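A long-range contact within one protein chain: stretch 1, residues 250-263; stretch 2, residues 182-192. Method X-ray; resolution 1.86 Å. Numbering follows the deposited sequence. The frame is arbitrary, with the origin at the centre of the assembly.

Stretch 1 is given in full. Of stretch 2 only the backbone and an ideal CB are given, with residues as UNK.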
# COMPACT_ATOMS: atom_id res chain seq x y z
N GLU A 250 -11.57 7.71 6.72
CA GLU A 250 -12.98 7.37 6.49
C GLU A 250 -13.34 7.34 5.03
O GLU A 250 -12.76 8.04 4.26
CB GLU A 250 -13.88 8.41 7.21
CG GLU A 250 -13.67 8.34 8.73
CD GLU A 250 -14.51 9.34 9.52
OE1 GLU A 250 -14.21 9.50 10.73
OE2 GLU A 250 -15.47 9.94 8.95
N VAL A 251 -14.33 6.55 4.65
CA VAL A 251 -14.74 6.48 3.25
C VAL A 251 -16.21 6.14 3.18
O VAL A 251 -16.70 5.43 4.04
CB VAL A 251 -13.90 5.40 2.48
CG1 VAL A 251 -14.15 4.04 3.04
CG2 VAL A 251 -14.22 5.44 1.02
N THR A 252 -16.89 6.64 2.15
CA THR A 252 -18.30 6.35 1.97
C THR A 252 -18.52 5.35 0.88
O THR A 252 -17.62 5.10 0.04
CB THR A 252 -19.07 7.61 1.56
OG1 THR A 252 -18.60 8.06 0.29
CG2 THR A 252 -18.86 8.67 2.56
N ARG A 253 -19.70 4.74 0.87
CA ARG A 253 -19.97 3.80 -0.20
C ARG A 253 -19.94 4.55 -1.53
O ARG A 253 -19.57 4.00 -2.56
CB ARG A 253 -21.35 3.13 -0.03
CG ARG A 253 -21.33 1.82 0.68
CD ARG A 253 -21.46 2.01 2.12
NE ARG A 253 -21.67 0.77 2.89
CZ ARG A 253 -21.74 0.79 4.22
NH1 ARG A 253 -21.90 -0.33 4.92
NH2 ARG A 253 -21.69 1.96 4.85
N GLU A 254 -20.36 5.81 -1.51
CA GLU A 254 -20.35 6.60 -2.73
C GLU A 254 -18.95 6.82 -3.27
O GLU A 254 -18.77 6.98 -4.46
CB GLU A 254 -21.01 7.97 -2.52
CG GLU A 254 -22.53 7.92 -2.24
CD GLU A 254 -22.91 7.23 -0.92
OE1 GLU A 254 -22.15 7.31 0.08
OE2 GLU A 254 -23.99 6.59 -0.90
N GLN A 255 -17.97 6.90 -2.39
CA GLN A 255 -16.60 7.09 -2.87
C GLN A 255 -16.08 5.75 -3.34
O GLN A 255 -15.28 5.70 -4.28
CB GLN A 255 -15.71 7.63 -1.74
CG GLN A 255 -16.11 9.01 -1.30
CD GLN A 255 -15.24 9.57 -0.20
OE1 GLN A 255 -14.92 8.89 0.75
NE2 GLN A 255 -14.90 10.86 -0.31
N MET A 256 -16.52 4.65 -2.71
CA MET A 256 -16.04 3.33 -3.13
C MET A 256 -16.46 3.00 -4.56
O MET A 256 -15.81 2.18 -5.24
CB MET A 256 -16.55 2.24 -2.16
CG MET A 256 -15.84 2.26 -0.81
SD MET A 256 -13.99 2.20 -0.91
CE MET A 256 -13.80 0.61 -1.77
N LYS A 257 -17.52 3.64 -5.03
CA LYS A 257 -17.99 3.40 -6.38
C LYS A 257 -16.92 3.74 -7.42
O LYS A 257 -16.85 3.12 -8.47
CB LYS A 257 -19.27 4.22 -6.68
CG LYS A 257 -19.74 4.14 -8.17
CD LYS A 257 -21.26 4.43 -8.31
CE LYS A 257 -21.70 4.53 -9.80
NZ LYS A 257 -20.94 5.61 -10.47
N LEU A 258 -16.05 4.71 -7.10
CA LEU A 258 -14.99 5.09 -8.05
C LEU A 258 -14.15 3.84 -8.41
O LEU A 258 -13.81 3.62 -9.58
CB LEU A 258 -14.05 6.14 -7.43
CG LEU A 258 -12.71 6.39 -8.17
CD1 LEU A 258 -13.01 7.21 -9.43
CD2 LEU A 258 -11.74 7.17 -7.31
N PHE A 259 -13.81 3.03 -7.40
CA PHE A 259 -13.00 1.83 -7.64
C PHE A 259 -13.66 0.81 -8.55
O PHE A 259 -12.98 0.20 -9.40
CB PHE A 259 -12.56 1.22 -6.29
CG PHE A 259 -11.67 2.14 -5.50
CD1 PHE A 259 -12.14 2.83 -4.39
CD2 PHE A 259 -10.36 2.36 -5.93
CE1 PHE A 259 -11.32 3.71 -3.70
CE2 PHE A 259 -9.53 3.24 -5.25
CZ PHE A 259 -10.02 3.92 -4.12
N VAL A 260 -14.97 0.63 -8.40
CA VAL A 260 -15.67 -0.30 -9.29
C VAL A 260 -15.72 0.25 -10.72
O VAL A 260 -15.44 -0.45 -11.70
CB VAL A 260 -17.15 -0.50 -8.86
CG1 VAL A 260 -17.76 -1.63 -9.69
CG2 VAL A 260 -17.23 -0.79 -7.46
N ASP A 261 -16.13 1.51 -10.83
CA ASP A 261 -16.23 2.12 -12.15
C ASP A 261 -14.91 2.01 -12.95
O ASP A 261 -14.89 1.61 -14.11
CB ASP A 261 -16.64 3.58 -12.00
CG ASP A 261 -18.12 3.76 -11.58
OD1 ASP A 261 -18.45 4.89 -11.20
OD2 ASP A 261 -18.94 2.78 -11.61
N VAL A 262 -13.81 2.37 -12.30
CA VAL A 262 -12.50 2.34 -12.90
C VAL A 262 -12.05 0.92 -13.16
O VAL A 262 -11.60 0.57 -14.27
CB VAL A 262 -11.50 3.08 -11.94
CG1 VAL A 262 -10.03 2.90 -12.39
CG2 VAL A 262 -11.92 4.58 -11.89
N THR A 263 -12.23 0.05 -12.16
CA THR A 263 -11.74 -1.32 -12.33
C THR A 263 -12.46 -2.10 -13.43
O THR A 263 -11.80 -2.74 -14.27
CB THR A 263 -11.81 -2.14 -10.98
OG1 THR A 263 -10.93 -1.54 -10.00
CG2 THR A 263 -11.38 -3.61 -11.22
N UNK A 182 -9.13 13.56 0.35
CA UNK A 182 -8.31 13.17 -0.79
C UNK A 182 -9.10 12.27 -1.75
O UNK A 182 -9.02 12.46 -2.95
CB UNK A 182 -7.04 12.46 -0.31
N UNK A 183 -9.82 11.27 -1.23
CA UNK A 183 -10.60 10.40 -2.11
C UNK A 183 -11.64 11.26 -2.87
O UNK A 183 -11.92 11.06 -4.08
CB UNK A 183 -11.28 9.29 -1.31
N UNK A 184 -12.20 12.23 -2.18
CA UNK A 184 -13.15 13.08 -2.89
C UNK A 184 -12.51 13.83 -4.05
O UNK A 184 -13.07 13.91 -5.13
CB UNK A 184 -13.78 14.08 -1.92
N UNK A 185 -11.34 14.38 -3.84
CA UNK A 185 -10.68 15.10 -4.89
C UNK A 185 -10.34 14.18 -6.03
O UNK A 185 -10.57 14.53 -7.18
CB UNK A 185 -9.42 15.79 -4.36
N UNK A 186 -9.77 13.01 -5.72
CA UNK A 186 -9.40 12.05 -6.79
C UNK A 186 -10.63 11.66 -7.63
O UNK A 186 -10.61 11.64 -8.86
CB UNK A 186 -8.77 10.80 -6.19
N UNK A 187 -11.70 11.34 -6.94
CA UNK A 187 -12.95 10.95 -7.58
C UNK A 187 -13.47 12.07 -8.49
O UNK A 187 -13.88 11.81 -9.62
CB UNK A 187 -14.00 10.59 -6.52
N UNK A 188 -13.42 13.29 -8.00
CA UNK A 188 -13.90 14.46 -8.73
C UNK A 188 -13.04 14.69 -9.95
O UNK A 188 -13.55 14.95 -11.03
CB UNK A 188 -13.90 15.70 -7.84
N UNK A 189 -11.72 14.62 -9.77
CA UNK A 189 -10.83 14.80 -10.88
C UNK A 189 -11.02 13.75 -11.95
O UNK A 189 -11.06 14.04 -13.15
CB UNK A 189 -9.38 14.79 -10.39
N UNK A 190 -11.07 12.49 -11.52
CA UNK A 190 -11.24 11.42 -12.49
C UNK A 190 -12.62 11.46 -13.19
O UNK A 190 -12.70 11.40 -14.40
CB UNK A 190 -11.05 10.07 -11.79
N UNK A 191 -13.68 11.56 -12.41
CA UNK A 191 -15.01 11.55 -12.97
C UNK A 191 -15.15 12.71 -13.96
O UNK A 191 -15.83 12.60 -14.97
CB UNK A 191 -16.06 11.64 -11.86
N UNK A 192 -14.43 13.80 -13.67
CA UNK A 192 -14.45 14.95 -14.53
C UNK A 192 -13.76 14.68 -15.85
O UNK A 192 -14.28 15.08 -16.88
CB UNK A 192 -13.80 16.14 -13.83

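Two helices cross here at 45°, their axes 9.8 Å apart at the closest, so only a stripe of stretch 2 faces stretch 1. Position 182 has helical angles and a CB with nothing of stretch 1 within 5.5 Å; this contact hardly constrains it, and it is Phe182.

Position 183 points toward stretch 1, its ideal CB 4.1 Å from NE2 of Gln255, with Val251 and the ring of Phe259 further out. A branched or long apolar side chain would suit, Leu, Ile or Met. It is Leu183: CD1 lies 3.7 Å from Val251 CG2, and CD2 meets the edge of the Phe259 ring, 4.4 Å from CZ.

At 184 the CB leaves sideways, yet it sits 3.8 Å from Gln255 NE2, an amide that can donate. A short acceptor is invited: Asn, Asp, Ser or Thr. The residue is Asn184, whose OD1 accepts from Gln255 NE2 at 2.8 Å.

Position 185 is out of reach and leaves the choice to other surroundings; it is Ser185.

Position 186 points toward stretch 1 with its ideal CB 4.8 Å from Leu258 CD2, so a medium or large apolar group fits. Leu186 brings its CG to 4.2 Å from that CD2.

Position 187 offers both a polar and an apolar neighbour. The CA at 187 lies 6.2 Å from Leu258 CA, the CB points toward stretch 1, and the kink leaves the N of 258 unbonded to the carbonyl of Glu254, which can therefore accept from outside. A long donor such as Gln, Lys or Arg could answer, and its aliphatic part could lie by Leu258. Gln187 does so: its CB lies 4.2 Å from Leu258 CD2, and NE2 donates to Glu254 O at 3.2 Å and almost straight, 173°.

Positions 188 and 189 have no stretch 1 atom near their CBs; they are Thr188 and Gln189.

The CB at 190 points toward stretch 1, its ideal position 4.2 Å from Leu258 CD1, with Val262 beyond: Ile, Val or Leu would do. Ile190 sets CG2 4.1 Å from Leu258 CD1 and 4.4 Å from Val262 CG2.

At 191 the CB is sideways, and Lys257 and Asp261, already salt-bridged, offer both charges; Lys, Gln or Glu could reach. Glu191 puts OE1 4.4 Å from Asp261 OD1, two like charges, but one water donates to both and another links OE1 to Lys257 NZ.

Position 192 is out of reach, and a CB would lie 3.0 Å from O of residue 188; it is Gly192.

Stretch 2 (182-192) FLNSLQTQIEG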
# COMPACT_ATOMS: atom_id res chain seq x y z
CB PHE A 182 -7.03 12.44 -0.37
CG PHE A 182 -6.24 11.92 -1.54
CD1 PHE A 182 -6.09 10.56 -1.72
CD2 PHE A 182 -5.75 12.78 -2.53
CE1 PHE A 182 -5.46 10.04 -2.89
CE2 PHE A 182 -5.14 12.27 -3.69
CZ PHE A 182 -4.99 10.90 -3.88
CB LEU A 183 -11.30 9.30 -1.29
CG LEU A 183 -10.31 8.22 -0.74
CD1 LEU A 183 -11.04 7.07 -0.05
CD2 LEU A 183 -9.42 7.69 -1.91
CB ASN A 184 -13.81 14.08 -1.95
CG ASN A 184 -15.30 14.05 -2.10
OD1 ASN A 184 -15.98 13.14 -1.58
ND2 ASN A 184 -15.82 14.98 -2.89
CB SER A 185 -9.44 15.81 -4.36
OG SER A 185 -8.62 16.24 -5.43
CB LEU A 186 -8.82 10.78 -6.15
CG LEU A 186 -8.35 9.64 -7.05
CD1 LEU A 186 -7.19 10.17 -7.93
CD2 LEU A 186 -7.84 8.48 -6.19
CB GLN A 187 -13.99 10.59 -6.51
CG GLN A 187 -15.37 10.31 -7.07
CD GLN A 187 -16.29 9.61 -6.10
OE1 GLN A 187 -16.46 10.05 -4.96
NE2 GLN A 187 -16.92 8.53 -6.55
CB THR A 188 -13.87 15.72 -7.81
OG1 THR A 188 -14.86 15.56 -6.78
CG2 THR A 188 -14.19 16.99 -8.60
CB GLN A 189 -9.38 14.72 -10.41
CG GLN A 189 -8.91 15.87 -9.53
CD GLN A 189 -7.48 15.65 -9.12
OE1 GLN A 189 -6.55 15.78 -9.93
NE2 GLN A 189 -7.29 15.26 -7.85
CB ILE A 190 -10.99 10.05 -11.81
CG1 ILE A 190 -9.48 9.92 -11.50
CG2 ILE A 190 -11.36 8.90 -12.77
CD1 ILE A 190 -9.12 8.69 -10.63
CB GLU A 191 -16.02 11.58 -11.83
CG GLU A 191 -16.03 10.22 -11.07
CD GLU A 191 -17.21 10.04 -10.11
OE1 GLU A 191 -17.42 8.89 -9.62
OE2 GLU A 191 -17.92 11.05 -9.83
O HOH W 1 -16.66 6.69 -10.73
O HOH W 2 -20.04 7.95 -8.85
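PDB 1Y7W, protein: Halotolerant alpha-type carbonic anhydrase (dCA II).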